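Local coordinates for NAD-dependent epimerase/dehydratase (Veillonella parvula DSM 2008, PDB 3R6D), which probably binds a nicotinamide adenine dinucleotide (NAD or NADP) through a Rossmann-type domain, as expected of an NAD-dependent epimerase/dehydratase, at residues A[166-180]-A[201-215]. Sequence-based numbering, arbitrary orientation.
Sequences YELIPEGAQFNDAQV and FHRTSIGVGEPGTHY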
loop_
_atom_site.group_PDB
_atom_site.type_symbol
_atom_site.label_atom_id
_atom_site.label_comp_id
_atom_site.label_asym_id
_atom_site.label_seq_id
_atom_site.Cartn_x
_atom_site.Cartn_y
_atom_site.Cartn_z
ATOM N N TYR A 166 -12.833 3.985 -8.199
ATOM C CA TYR A 166 -12.748 3.553 -6.789
ATOM C C TYR A 166 -13.592 4.463 -5.929
ATOM O O TYR A 166 -13.923 5.582 -6.344
ATOM C CB TYR A 166 -11.291 3.570 -6.288
ATOM C CG TYR A 166 -10.691 4.951 -6.204
ATOM C CD1 TYR A 166 -10.866 5.736 -5.065
ATOM C CD2 TYR A 166 -9.951 5.484 -7.265
ATOM C CE1 TYR A 166 -10.341 7.034 -4.969
ATOM C CE2 TYR A 166 -9.408 6.786 -7.176
ATOM C CZ TYR A 166 -9.614 7.548 -6.030
ATOM O OH TYR A 166 -9.083 8.819 -5.928
ATOM N N GLU A 167 -13.972 3.991 -4.742
ATOM C CA GLU A 167 -14.479 4.881 -3.719
ATOM C C GLU A 167 -13.688 4.653 -2.444
ATOM O O GLU A 167 -13.148 3.551 -2.208
ATOM C CB GLU A 167 -15.988 4.669 -3.498
ATOM C CG GLU A 167 -16.359 3.230 -3.123
ATOM C CD GLU A 167 -17.863 3.017 -3.017
ATOM O OE1 GLU A 167 -18.634 4.018 -3.089
ATOM O OE2 GLU A 167 -18.293 1.854 -2.877
ATOM N N LEU A 168 -13.649 5.686 -1.625
ATOM C CA LEU A 168 -12.912 5.680 -0.369
ATOM C C LEU A 168 -13.908 5.542 0.766
ATOM O O LEU A 168 -14.935 6.217 0.790
ATOM C CB LEU A 168 -12.104 6.978 -0.229
ATOM C CG LEU A 168 -11.050 7.205 -1.310
ATOM C CD1 LEU A 168 -10.274 8.483 -1.110
ATOM C CD2 LEU A 168 -10.068 6.037 -1.383
ATOM N N ILE A 169 -13.609 4.636 1.692
ATOM C CA ILE A 169 -14.523 4.270 2.773
ATOM C C ILE A 169 -13.929 4.691 4.107
ATOM O O ILE A 169 -12.924 4.119 4.546
ATOM C CB ILE A 169 -14.817 2.742 2.780
ATOM C CG1 ILE A 169 -15.304 2.255 1.418
ATOM C CG2 ILE A 169 -15.824 2.384 3.897
ATOM C CD1 ILE A 169 -16.578 2.783 0.967
ATOM N N PRO A 170 -14.518 5.705 4.744
ATOM C CA PRO A 170 -13.886 6.216 5.951
ATOM C C PRO A 170 -13.883 5.221 7.107
ATOM O O PRO A 170 -14.653 4.235 7.098
ATOM C CB PRO A 170 -14.694 7.490 6.278
ATOM C CG PRO A 170 -15.825 7.533 5.454
ATOM C CD PRO A 170 -15.672 6.521 4.316
ATOM N N GLU A 171 -13.064 5.494 8.120
ATOM C CA GLU A 171 -13.029 4.679 9.309
ATOM C C GLU A 171 -14.406 4.643 9.941
ATOM O O GLU A 171 -15.034 5.706 10.113
ATOM C CB GLU A 171 -12.061 5.306 10.324
ATOM C CG GLU A 171 -10.714 5.423 9.763
ATOM C CD GLU A 171 -9.666 5.737 10.796
ATOM O OE1 GLU A 171 -9.715 5.249 11.947
ATOM O OE2 GLU A 171 -8.755 6.482 10.437
ATOM N N GLY A 172 -14.837 3.436 10.306
ATOM C CA GLY A 172 -16.151 3.239 10.950
ATOM C C GLY A 172 -17.326 3.083 9.987
ATOM O O GLY A 172 -18.436 2.746 10.426
ATOM N N ALA A 173 -17.147 3.368 8.703
ATOM C CA ALA A 173 -18.236 3.216 7.741
ATOM C C ALA A 173 -18.373 1.752 7.302
ATOM O O ALA A 173 -17.409 0.978 7.299
ATOM C CB ALA A 173 -17.992 4.088 6.566
ATOM N N GLN A 174 -19.584 1.355 6.943
ATOM C CA GLN A 174 -19.797 0.055 6.307
ATOM C C GLN A 174 -18.936 -0.046 5.082
ATOM O O GLN A 174 -18.851 0.897 4.307
ATOM C CB GLN A 174 -21.228 -0.051 5.795
ATOM C CG GLN A 174 -22.263 0.080 6.851
ATOM C CD GLN A 174 -23.647 0.025 6.305
ATOM O OE1 GLN A 174 -23.948 -0.775 5.422
ATOM N NE2 GLN A 174 -24.517 0.850 6.860
ATOM N N PHE A 175 -18.309 -1.202 4.902
ATOM C CA PHE A 175 -17.508 -1.475 3.699
ATOM C C PHE A 175 -18.179 -2.662 3.004
ATOM O O PHE A 175 -17.970 -3.818 3.378
ATOM C CB PHE A 175 -16.073 -1.818 4.122
ATOM C CG PHE A 175 -15.045 -1.814 3.003
ATOM C CD1 PHE A 175 -13.761 -1.387 3.270
ATOM C CD2 PHE A 175 -15.276 -2.379 1.750
ATOM C CE1 PHE A 175 -12.787 -1.396 2.318
ATOM C CE2 PHE A 175 -14.268 -2.371 0.777
ATOM C CZ PHE A 175 -13.009 -1.856 1.087
ATOM N N ASN A 176 -19.005 -2.363 2.005
ATOM C CA ASN A 176 -19.807 -3.400 1.377
ATOM C C ASN A 176 -19.258 -3.891 0.042
ATOM O O ASN A 176 -19.791 -4.855 -0.535
ATOM C CB ASN A 176 -21.239 -2.887 1.229
ATOM C CG ASN A 176 -21.905 -2.650 2.572
ATOM O OD1 ASN A 176 -22.562 -1.616 2.811
ATOM N ND2 ASN A 176 -21.743 -3.586 3.446
ATOM N N ASP A 177 -18.194 -3.270 -0.447
ATOM C CA ASP A 177 -17.637 -3.651 -1.750
ATOM C C ASP A 177 -16.793 -4.916 -1.630
ATOM O O ASP A 177 -15.815 -4.942 -0.852
ATOM C CB ASP A 177 -16.772 -2.522 -2.326
ATOM C CG ASP A 177 -17.542 -1.262 -2.597
ATOM O OD1 ASP A 177 -18.800 -1.282 -2.748
ATOM O OD2 ASP A 177 -16.866 -0.182 -2.655
ATOM N N ALA A 178 -17.124 -5.934 -2.435
ATOM C CA ALA A 178 -16.491 -7.239 -2.358
ATOM C C ALA A 178 -15.218 -7.330 -3.176
ATOM O O ALA A 178 -14.503 -8.341 -3.078
ATOM C CB ALA A 178 -17.460 -8.329 -2.789
ATOM N N GLN A 179 -14.905 -6.292 -3.973
ATOM C CA GLN A 179 -13.731 -6.362 -4.836
ATOM C C GLN A 179 -13.277 -4.981 -5.230
ATOM O O GLN A 179 -14.033 -4.008 -5.108
ATOM C CB GLN A 179 -14.028 -7.172 -6.101
ATOM C CG GLN A 179 -15.075 -6.474 -6.973
ATOM C CD GLN A 179 -15.608 -7.361 -8.063
ATOM O OE1 GLN A 179 -15.704 -8.577 -7.886
ATOM N NE2 GLN A 179 -15.938 -6.773 -9.216
ATOM N N VAL A 180 -12.044 -4.907 -5.734
ATOM C CA VAL A 180 -11.515 -3.681 -6.319
ATOM C C VAL A 180 -10.336 -4.108 -7.208
ATOM O O VAL A 180 -9.605 -5.046 -6.889
ATOM C CB VAL A 180 -11.102 -2.654 -5.222
ATOM C CG1 VAL A 180 -9.907 -3.151 -4.431
ATOM C CG2 VAL A 180 -10.792 -1.287 -5.839
ATOM N N PHE A 201 -6.043 12.134 4.857
ATOM C CA PHE A 201 -5.140 11.035 4.807
ATOM C C PHE A 201 -4.098 11.067 5.920
ATOM O O PHE A 201 -3.206 10.255 5.965
ATOM C CB PHE A 201 -4.468 11.028 3.434
ATOM C CG PHE A 201 -5.463 11.038 2.318
ATOM C CD1 PHE A 201 -6.407 10.016 2.204
ATOM C CD2 PHE A 201 -5.533 12.119 1.436
ATOM C CE1 PHE A 201 -7.377 10.060 1.244
ATOM C CE2 PHE A 201 -6.504 12.165 0.462
ATOM C CZ PHE A 201 -7.427 11.135 0.355
ATOM N N HIS A 202 -4.196 12.048 6.816
ATOM C CA HIS A 202 -3.213 12.235 7.865
ATOM C C HIS A 202 -3.553 11.328 9.046
ATOM O O HIS A 202 -4.495 11.605 9.794
ATOM C CB HIS A 202 -3.239 13.701 8.327
ATOM C CG HIS A 202 -2.102 14.072 9.230
ATOM N ND1 HIS A 202 -2.081 13.812 10.587
ATOM C CD2 HIS A 202 -0.918 14.665 8.950
ATOM C CE1 HIS A 202 -0.929 14.222 11.095
ATOM N NE2 HIS A 202 -0.214 14.764 10.128
ATOM N N ARG A 203 -2.781 10.256 9.231
ATOM C CA ARG A 203 -3.012 9.288 10.314
ATOM C C ARG A 203 -4.436 8.769 10.245
ATOM O O ARG A 203 -5.148 8.737 11.248
ATOM C CB ARG A 203 -2.661 9.869 11.678
ATOM C CG ARG A 203 -1.192 10.237 11.755
ATOM C CD ARG A 203 -0.779 10.839 13.103
ATOM N NE ARG A 203 -1.082 9.997 14.262
ATOM C CZ ARG A 203 -0.359 8.952 14.691
ATOM N NH1 ARG A 203 0.698 8.531 14.020
ATOM N NH2 ARG A 203 -0.720 8.290 15.801
ATOM N N THR A 204 -4.808 8.264 9.080
ATOM C CA THR A 204 -6.103 7.642 8.907
ATOM C C THR A 204 -5.978 6.305 8.165
ATOM O O THR A 204 -4.963 6.010 7.546
ATOM C CB THR A 204 -7.064 8.571 8.158
ATOM O OG1 THR A 204 -6.541 8.771 6.863
ATOM C CG2 THR A 204 -7.246 9.897 8.858
ATOM N N SER A 205 -7.037 5.518 8.265
ATOM C CA SER A 205 -7.151 4.225 7.625
ATOM C C SER A 205 -8.403 4.230 6.769
ATOM O O SER A 205 -9.523 4.324 7.286
ATOM C CB SER A 205 -7.286 3.157 8.680
ATOM O OG SER A 205 -7.438 1.915 8.018
ATOM N N ILE A 206 -8.200 4.150 5.454
ATOM C CA ILE A 206 -9.256 4.415 4.476
ATOM C C ILE A 206 -9.459 3.149 3.635
ATOM O O ILE A 206 -8.494 2.606 3.092
ATOM C CB ILE A 206 -8.834 5.617 3.569
ATOM C CG1 ILE A 206 -8.532 6.872 4.408
ATOM C CG2 ILE A 206 -9.906 5.953 2.523
ATOM C CD1 ILE A 206 -9.612 7.279 5.386
ATOM N N GLY A 207 -10.708 2.690 3.504
ATOM C CA GLY A 207 -10.994 1.552 2.631
ATOM C C GLY A 207 -11.019 1.983 1.168
ATOM O O GLY A 207 -11.357 3.140 0.857
ATOM N N VAL A 208 -10.673 1.060 0.277
ATOM C CA VAL A 208 -10.700 1.331 -1.166
ATOM C C VAL A 208 -11.472 0.179 -1.810
ATOM O O VAL A 208 -11.058 -0.980 -1.703
ATOM C CB VAL A 208 -9.276 1.448 -1.770
ATOM C CG1 VAL A 208 -9.392 1.935 -3.205
ATOM C CG2 VAL A 208 -8.404 2.427 -0.998
ATOM N N GLY A 209 -12.579 0.528 -2.483
ATOM C CA GLY A 209 -13.433 -0.500 -3.054
ATOM C C GLY A 209 -13.989 -0.075 -4.397
ATOM O O GLY A 209 -14.046 1.128 -4.697
ATOM N N GLU A 210 -14.438 -1.054 -5.189
ATOM C CA GLU A 210 -15.106 -0.779 -6.462
ATOM C C GLU A 210 -16.589 -0.507 -6.206
ATOM O O GLU A 210 -17.302 -1.366 -5.687
ATOM C CB GLU A 210 -14.951 -1.981 -7.377
ATOM C CG GLU A 210 -15.659 -1.828 -8.743
ATOM C CD GLU A 210 -15.512 -3.048 -9.614
ATOM O OE1 GLU A 210 -14.588 -3.840 -9.435
ATOM O OE2 GLU A 210 -16.339 -3.201 -10.525
ATOM N N PRO A 211 -17.067 0.692 -6.593
ATOM C CA PRO A 211 -18.484 0.972 -6.391
ATOM C C PRO A 211 -19.362 -0.080 -7.080
ATOM O O PRO A 211 -19.017 -0.558 -8.148
ATOM C CB PRO A 211 -18.673 2.329 -7.050
ATOM C CG PRO A 211 -17.299 2.999 -6.962
ATOM C CD PRO A 211 -16.339 1.845 -7.174
ATOM N N GLY A 212 -20.473 -0.447 -6.459
ATOM C CA GLY A 212 -21.438 -1.335 -7.120
ATOM C C GLY A 212 -21.107 -2.806 -7.009
ATOM O O GLY A 212 -21.585 -3.612 -7.843
ATOM N N THR A 213 -20.320 -3.178 -5.982
ATOM C CA THR A 213 -19.951 -4.573 -5.825
ATOM C C THR A 213 -20.396 -5.119 -4.463
ATOM O O THR A 213 -19.631 -5.848 -3.802
ATOM C CB THR A 213 -18.435 -4.776 -6.050
ATOM O OG1 THR A 213 -17.688 -4.023 -5.093
ATOM C CG2 THR A 213 -18.046 -4.321 -7.452
ATOM N N HIS A 214 -21.651 -4.842 -4.082
ATOM C CA HIS A 214 -22.151 -5.287 -2.778
ATOM C C HIS A 214 -22.592 -6.742 -2.887
ATOM O O HIS A 214 -23.778 -7.056 -2.947
ATOM C CB HIS A 214 -23.316 -4.401 -2.311
ATOM C CG HIS A 214 -22.939 -2.965 -2.057
ATOM N ND1 HIS A 214 -23.824 -2.069 -1.508
ATOM C CD2 HIS A 214 -21.787 -2.279 -2.256
ATOM C CE1 HIS A 214 -23.244 -0.895 -1.383
ATOM N NE2 HIS A 214 -22.015 -0.990 -1.842
ATOM N N TYR A 215 -21.612 -7.630 -2.943
ATOM C CA TYR A 215 -21.839 -9.060 -3.123
ATOM C C TYR A 215 -21.316 -9.842 -1.927
ATOM O O TYR A 215 -20.557 -9.318 -1.116
ATOM C CB TYR A 215 -21.101 -9.546 -4.366
ATOM C CG TYR A 215 -21.348 -8.723 -5.612
ATOM C CD1 TYR A 215 -22.636 -8.296 -5.955
ATOM C CD2 TYR A 215 -20.295 -8.415 -6.478
ATOM C CE1 TYR A 215 -22.865 -7.601 -7.122
ATOM C CE2 TYR A 215 -20.527 -7.694 -7.672
ATOM C CZ TYR A 215 -21.819 -7.302 -7.957
ATOM O OH TYR A 215 -22.038 -6.618 -9.133
HETATM O O HOH W 1 -20.239 1.246 -1.280
HETATM O O HOH W 2 -20.829 0.677 -3.744
HETATM O O HOH W 3 -21.205 -7.052 0.361
#
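E167 and I169 pair with G209 and G207 through four backbone hydrogen bonds, making strand 167-169 a short antiparallel partner of strand 204-209. On one face, the L168 side chain lies against I206 and V208, its CB 3.7 Å from I206 CG2, while CD1 meets the edge of the F201 ring. The opposite face is the tight one, where F175 and D177 press on glycines. F175, with CG anti to its backbone N (chi1 -167°), lays one ring face against I169 CG1 and brings CE1 within 3.5 Å of G207 CA; V208 O, at the ring edge, is buried without a polar partner. D177 OD2 packs 3.4 Å from G209 C and lies 2.5 Å from E167 OE2, where one acid probably holds a proton. Beyond the strand, 177-180 runs along 209-213. E210 N donates to Q179 O, and T213 O receives A178 N and Y215 N from opposite faces of its plane. T213 OG1 bonds E210 O (2.7 Å), spanning the type II turn E210-T213. Q179 and E210 lie side by side, NE2 meeting OE1 (3.2 Å) from above the carboxylate plane; Y158 OH also bonds this oxygen, and Q179 OE1 accepts from S219 N.

The solvent side is looser and wetter. N176 CB sits over the H214 ring face, 3.6 Å from its centroid, and two waters lie between E167 OE2 and H214 NE2, one bonded only weakly to the histidine. At the far end E171 reaches S205 N with OE2 (2.9 Å).

Strand 204-209 also runs parallel to strand 148-158, which pairs in turn with strand 179-181, so the contact lies within the mixed Rossmann-like sheet; helix 182-193 packs against Y166, V180 and F201.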